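Local coordinates for lipoprotein (Clostridium difficile, PDB 4OTE) that probably binds methionine as the lipid-anchored, substrate-capturing component of a bacterial uptake system, at residues Y32-K37 / K214-V219; K95-F100 / E123-L128. One frame throughout, in Å; residues are numbered along the deposited sequence.

In the fold
The two contacts lie far apart, on either side of the molecule's middle, one in each lobe of a periplasmic-binding-protein fold. Contact 1 packs helix 211-220 beside the sheet that includes strands 6-12 and 33-39; contact 2 joins a loop to the end of helix 112-124, next to strand 187-190 of the five-stranded sheet. Their centres are 42 Å apart and their nearest atoms about 30 Å, although residues 95-128 fall within the span of sequence between the two segments of contact 1. Bound selenomethionine is held by residues such as Tyr42 and Asp172, which belong to neither contact. Both are thus packing within a lobe, with zinc ions nearby: one is about 7 Å from the side chain of Leu34.

Contact 1 of 2, residues Y32-K37 / K214-V219; sequences YTLEVK and KVLQDV
Tyr32 and Val215 bring the two backbones to 8.4 Å from CA to CA, and the CA atoms of Leu34 and Leu216 are 9.3 Å apart, so that helix and strand meet through side chains alone, without a hydrogen bond between them. Val215 points at the tyrosine and presents one methyl: its CG2 lies 3.7 Å from CE1 of Tyr32, approaching the ring obliquely. The valine's first torsion (chi1 160°) sets CG1 opposite the backbone N and leaves CG2 to meet the ring. The hydroxyl OH of Tyr32 is hydrogen-bonded to OE1 of Glu211, at the start of the same helix, and Lys5 makes a cation-pi contact with the ring. Two residues on, Leu34 CD1 meets Leu216 CD2 at a looser 4.2 Å, the end of Leu216 reaching toward the strand. Leu216 also rests on Ile7 and Val9 of the neighbouring strand and on Leu201, while Ile27 of helix 24-29 lies against both Tyr32 and Leu34. Strands 6-12 and 33-39 run parallel and are linked through helices 13-22 and 24-29, a beta-alpha-beta crossover, and the packing of helix 211-220 against the apolar face of these strands is characteristic of a layered alpha/beta lobe.

Contact 2 of 2, residues K95-F100 / E123-L128; sequences KSVDEF and ESIGLL. With ZN (zinc ion), chain K; ZN (zinc ion), chain E.
Val97 and Phe100 present an apolar surface to Ile125 and Leu127. Val97 CG1 and Ile125 CD1 meet tip to tip at 4.1 Å; the isoleucine chain is extended beyond CG1 (chi2 177°), which carries its terminal methyl out to the valine. Leu127 lies across the Phe100 side chain at about a right angle, CD1 and CD2 both 3.9 Å from the phenylalanine CD2, with CD2 oblique to the ring; its CD1 also reaches Val97 CB, at 4.3 Å. Tyr189 of strand 187-190 borders both Val97 and Ile125, and Ile149 touches Leu127.

Each side is shaped by its own backbone. Gly126, with a positive phi of 79°, ends helix 112-124 in a Schellman motif, its N bonded to Glu123 O at 2.8 Å, and the chain then turns to deliver Leu127. Opposite, Ser96 OG accepts from Asp98 N at 3.2 Å in an ST turn. Glu99 OE1 receives Lys95 N at 2.9 Å, nearly along the C-O bond, which fixes the carboxylate's rotation while OE2 binds zinc at 1.8 Å, together with a ligand from outside the segments.

Asp98 OD1 ligates another zinc ion at a long 2.6 Å, four waters joining it. The chemistry therefore divides: apolar side chains join the segments, whereas Asp98, Glu99 and their zinc ions add no bond across.

Contact 1 of 2, residues Y32-K37 / K214-V219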
# COMPACT_ATOMS: atom_id res chain seq x y z
N TYR A 32 -27.90 -1.32 -4.26
CA TYR A 32 -27.10 -0.11 -4.43
C TYR A 32 -26.33 -0.13 -5.74
O TYR A 32 -25.96 -1.19 -6.23
CB TYR A 32 -26.12 0.05 -3.27
CG TYR A 32 -26.78 0.48 -1.98
CD1 TYR A 32 -27.38 -0.46 -1.14
CD2 TYR A 32 -26.82 1.82 -1.61
CE1 TYR A 32 -27.99 -0.07 0.04
CE2 TYR A 32 -27.42 2.22 -0.43
CZ TYR A 32 -28.01 1.27 0.39
OH TYR A 32 -28.61 1.65 1.56
N THR A 33 -26.09 1.05 -6.29
CA THR A 33 -25.24 1.20 -7.46
C THR A 33 -23.88 1.70 -7.00
O THR A 33 -23.80 2.57 -6.14
CB THR A 33 -25.87 2.18 -8.47
OG1 THR A 33 -27.13 1.66 -8.90
CG2 THR A 33 -24.96 2.37 -9.68
N LEU A 34 -22.81 1.12 -7.55
CA LEU A 34 -21.46 1.53 -7.19
C LEU A 34 -20.80 2.29 -8.32
O LEU A 34 -20.88 1.88 -9.47
CB LEU A 34 -20.59 0.31 -6.88
CG LEU A 34 -19.11 0.62 -6.63
CD1 LEU A 34 -18.92 1.23 -5.25
CD2 LEU A 34 -18.23 -0.61 -6.80
N GLU A 35 -20.17 3.42 -7.98
CA GLU A 35 -19.29 4.12 -8.90
C GLU A 35 -17.91 4.21 -8.27
O GLU A 35 -17.76 4.66 -7.14
CB GLU A 35 -19.83 5.51 -9.22
CG GLU A 35 -21.13 5.48 -9.99
CD GLU A 35 -21.63 6.86 -10.33
OE1 GLU A 35 -20.87 7.63 -10.96
OE2 GLU A 35 -22.78 7.19 -9.97
N VAL A 36 -16.90 3.76 -9.01
CA VAL A 36 -15.52 3.83 -8.56
C VAL A 36 -14.85 5.03 -9.21
O VAL A 36 -14.82 5.16 -10.44
CB VAL A 36 -14.75 2.54 -8.93
CG1 VAL A 36 -13.31 2.61 -8.41
CG2 VAL A 36 -15.47 1.32 -8.38
N LYS A 37 -14.32 5.93 -8.38
CA LYS A 37 -13.54 7.06 -8.85
C LYS A 37 -12.05 6.71 -8.71
O LYS A 37 -11.57 6.43 -7.60
CB LYS A 37 -13.88 8.30 -8.04
CG LYS A 37 -13.21 9.57 -8.52
CD LYS A 37 -13.55 10.75 -7.62
CE LYS A 37 -14.96 11.27 -7.83
NZ LYS A 37 -15.19 11.70 -9.24
N LYS A 214 -21.79 0.19 5.59
CA LYS A 214 -22.14 -1.16 6.00
C LYS A 214 -22.21 -2.11 4.80
O LYS A 214 -21.67 -3.22 4.86
CB LYS A 214 -23.48 -1.11 6.72
CG LYS A 214 -23.89 -2.39 7.41
CD LYS A 214 -25.15 -2.14 8.22
CE LYS A 214 -26.21 -3.18 7.94
NZ LYS A 214 -25.73 -4.54 8.32
N VAL A 215 -22.86 -1.68 3.73
CA VAL A 215 -22.96 -2.49 2.50
C VAL A 215 -21.57 -2.75 1.91
O VAL A 215 -21.26 -3.87 1.52
CB VAL A 215 -23.87 -1.83 1.44
CG1 VAL A 215 -23.60 -2.38 0.04
CG2 VAL A 215 -25.34 -2.04 1.81
N LEU A 216 -20.74 -1.71 1.86
CA LEU A 216 -19.40 -1.81 1.29
C LEU A 216 -18.52 -2.77 2.07
O LEU A 216 -17.82 -3.60 1.49
CB LEU A 216 -18.72 -0.44 1.23
CG LEU A 216 -19.14 0.49 0.09
CD1 LEU A 216 -18.46 1.84 0.28
CD2 LEU A 216 -18.78 -0.11 -1.27
N GLN A 217 -18.56 -2.67 3.40
CA GLN A 217 -17.73 -3.53 4.24
C GLN A 217 -18.24 -4.96 4.27
O GLN A 217 -17.46 -5.89 4.48
CB GLN A 217 -17.57 -2.94 5.64
CG GLN A 217 -16.76 -1.66 5.64
CD GLN A 217 -16.09 -1.38 6.96
OE1 GLN A 217 -14.87 -1.48 7.08
NE2 GLN A 217 -16.88 -1.02 7.97
N ASP A 218 -19.54 -5.15 4.05
CA ASP A 218 -20.10 -6.49 3.89
C ASP A 218 -19.54 -7.17 2.64
O ASP A 218 -18.98 -8.26 2.73
CB ASP A 218 -21.64 -6.45 3.81
CG ASP A 218 -22.29 -6.45 5.19
OD1 ASP A 218 -21.57 -6.59 6.20
OD2 ASP A 218 -23.54 -6.33 5.25
N VAL A 219 -19.66 -6.51 1.49
CA VAL A 219 -19.20 -7.13 0.24
C VAL A 219 -17.68 -7.25 0.20
O VAL A 219 -17.16 -8.20 -0.38
CB VAL A 219 -19.72 -6.40 -1.02
CG1 VAL A 219 -21.23 -6.25 -0.97
CG2 VAL A 219 -19.04 -5.05 -1.21

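Contact 2 of 2, residues K95-F100 / E123-L128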
# COMPACT_ATOMS: atom_id res chain seq x y z
N LYS A 95 19.17 -11.33 -8.45
CA LYS A 95 18.06 -12.24 -8.14
C LYS A 95 17.93 -12.54 -6.64
O LYS A 95 16.90 -13.04 -6.20
CB LYS A 95 18.20 -13.54 -8.92
CG LYS A 95 18.20 -13.37 -10.43
CD LYS A 95 17.43 -14.48 -11.14
CE LYS A 95 15.93 -14.21 -11.12
NZ LYS A 95 15.13 -15.35 -11.65
N SER A 96 18.98 -12.26 -5.87
CA SER A 96 18.97 -12.50 -4.43
C SER A 96 19.57 -11.31 -3.70
O SER A 96 20.46 -10.65 -4.23
CB SER A 96 19.78 -13.76 -4.10
OG SER A 96 19.86 -13.99 -2.70
N VAL A 97 19.09 -11.05 -2.49
CA VAL A 97 19.67 -10.01 -1.64
C VAL A 97 21.10 -10.36 -1.22
O VAL A 97 21.86 -9.49 -0.82
CB VAL A 97 18.83 -9.72 -0.36
CG1 VAL A 97 17.43 -9.29 -0.73
CG2 VAL A 97 18.81 -10.92 0.58
N ASP A 98 21.46 -11.64 -1.32
CA ASP A 98 22.84 -12.09 -1.08
C ASP A 98 23.84 -11.49 -2.08
O ASP A 98 25.04 -11.49 -1.80
CB ASP A 98 22.93 -13.62 -1.15
CG ASP A 98 22.16 -14.31 -0.04
OD1 ASP A 98 21.89 -13.67 1.00
OD2 ASP A 98 21.82 -15.51 -0.20
N GLU A 99 23.36 -11.01 -3.22
CA GLU A 99 24.23 -10.51 -4.29
C GLU A 99 24.56 -9.01 -4.18
O GLU A 99 25.26 -8.48 -5.04
CB GLU A 99 23.61 -10.82 -5.65
CG GLU A 99 23.43 -12.31 -5.90
CD GLU A 99 22.92 -12.63 -7.29
OE1 GLU A 99 21.79 -12.23 -7.63
OE2 GLU A 99 23.64 -13.32 -8.04
N PHE A 100 24.06 -8.33 -3.15
CA PHE A 100 24.43 -6.93 -2.91
C PHE A 100 25.93 -6.80 -2.64
O PHE A 100 26.52 -7.66 -1.99
CB PHE A 100 23.63 -6.32 -1.75
CG PHE A 100 22.24 -5.85 -2.13
CD1 PHE A 100 22.07 -4.88 -3.11
CD2 PHE A 100 21.12 -6.37 -1.50
CE1 PHE A 100 20.80 -4.45 -3.47
CE2 PHE A 100 19.84 -5.94 -1.85
CZ PHE A 100 19.68 -4.98 -2.83
N GLU A 123 17.43 -4.12 7.70
CA GLU A 123 18.08 -4.52 8.95
C GLU A 123 17.74 -5.97 9.31
O GLU A 123 18.62 -6.75 9.66
CB GLU A 123 17.67 -3.60 10.10
CG GLU A 123 18.25 -3.98 11.46
CD GLU A 123 17.96 -2.95 12.53
OE1 GLU A 123 16.81 -2.47 12.60
OE2 GLU A 123 18.89 -2.63 13.31
N SER A 124 16.46 -6.32 9.21
CA SER A 124 15.99 -7.65 9.62
C SER A 124 16.57 -8.78 8.76
O SER A 124 16.58 -9.93 9.19
CB SER A 124 14.46 -7.71 9.61
OG SER A 124 13.95 -7.77 8.29
N ILE A 125 17.05 -8.45 7.56
CA ILE A 125 17.75 -9.43 6.71
C ILE A 125 19.28 -9.29 6.80
O ILE A 125 20.00 -9.86 5.98
CB ILE A 125 17.29 -9.36 5.24
CG1 ILE A 125 17.63 -8.01 4.60
CG2 ILE A 125 15.79 -9.64 5.15
CD1 ILE A 125 17.26 -7.92 3.13
N GLY A 126 19.77 -8.55 7.79
CA GLY A 126 21.19 -8.47 8.09
C GLY A 126 22.03 -7.57 7.21
O GLY A 126 23.26 -7.61 7.28
N LEU A 127 21.39 -6.75 6.38
CA LEU A 127 22.11 -5.86 5.46
C LEU A 127 22.68 -4.61 6.13
O LEU A 127 23.62 -4.01 5.61
CB LEU A 127 21.23 -5.46 4.28
CG LEU A 127 21.60 -6.11 2.94
CD1 LEU A 127 20.39 -6.78 2.30
CD2 LEU A 127 22.22 -5.08 2.00
N LEU A 128 22.12 -4.21 7.27
CA LEU A 128 22.62 -3.05 8.01
C LEU A 128 22.09 -3.06 9.45
O LEU A 128 21.27 -3.89 9.81
CB LEU A 128 22.23 -1.74 7.30
CG LEU A 128 20.79 -1.58 6.80
CD1 LEU A 128 19.82 -1.39 7.96
CD2 LEU A 128 20.68 -0.42 5.83
ZN ZN K . 20.37 -15.33 2.22
ZN ZN E . 22.71 -14.14 -9.40
O HOH W 1 21.29 -17.05 2.02
O HOH W 2 19.15 -13.27 3.08
O HOH W 3 21.61 -14.69 3.68
O HOH W 4 18.31 -16.07 3.52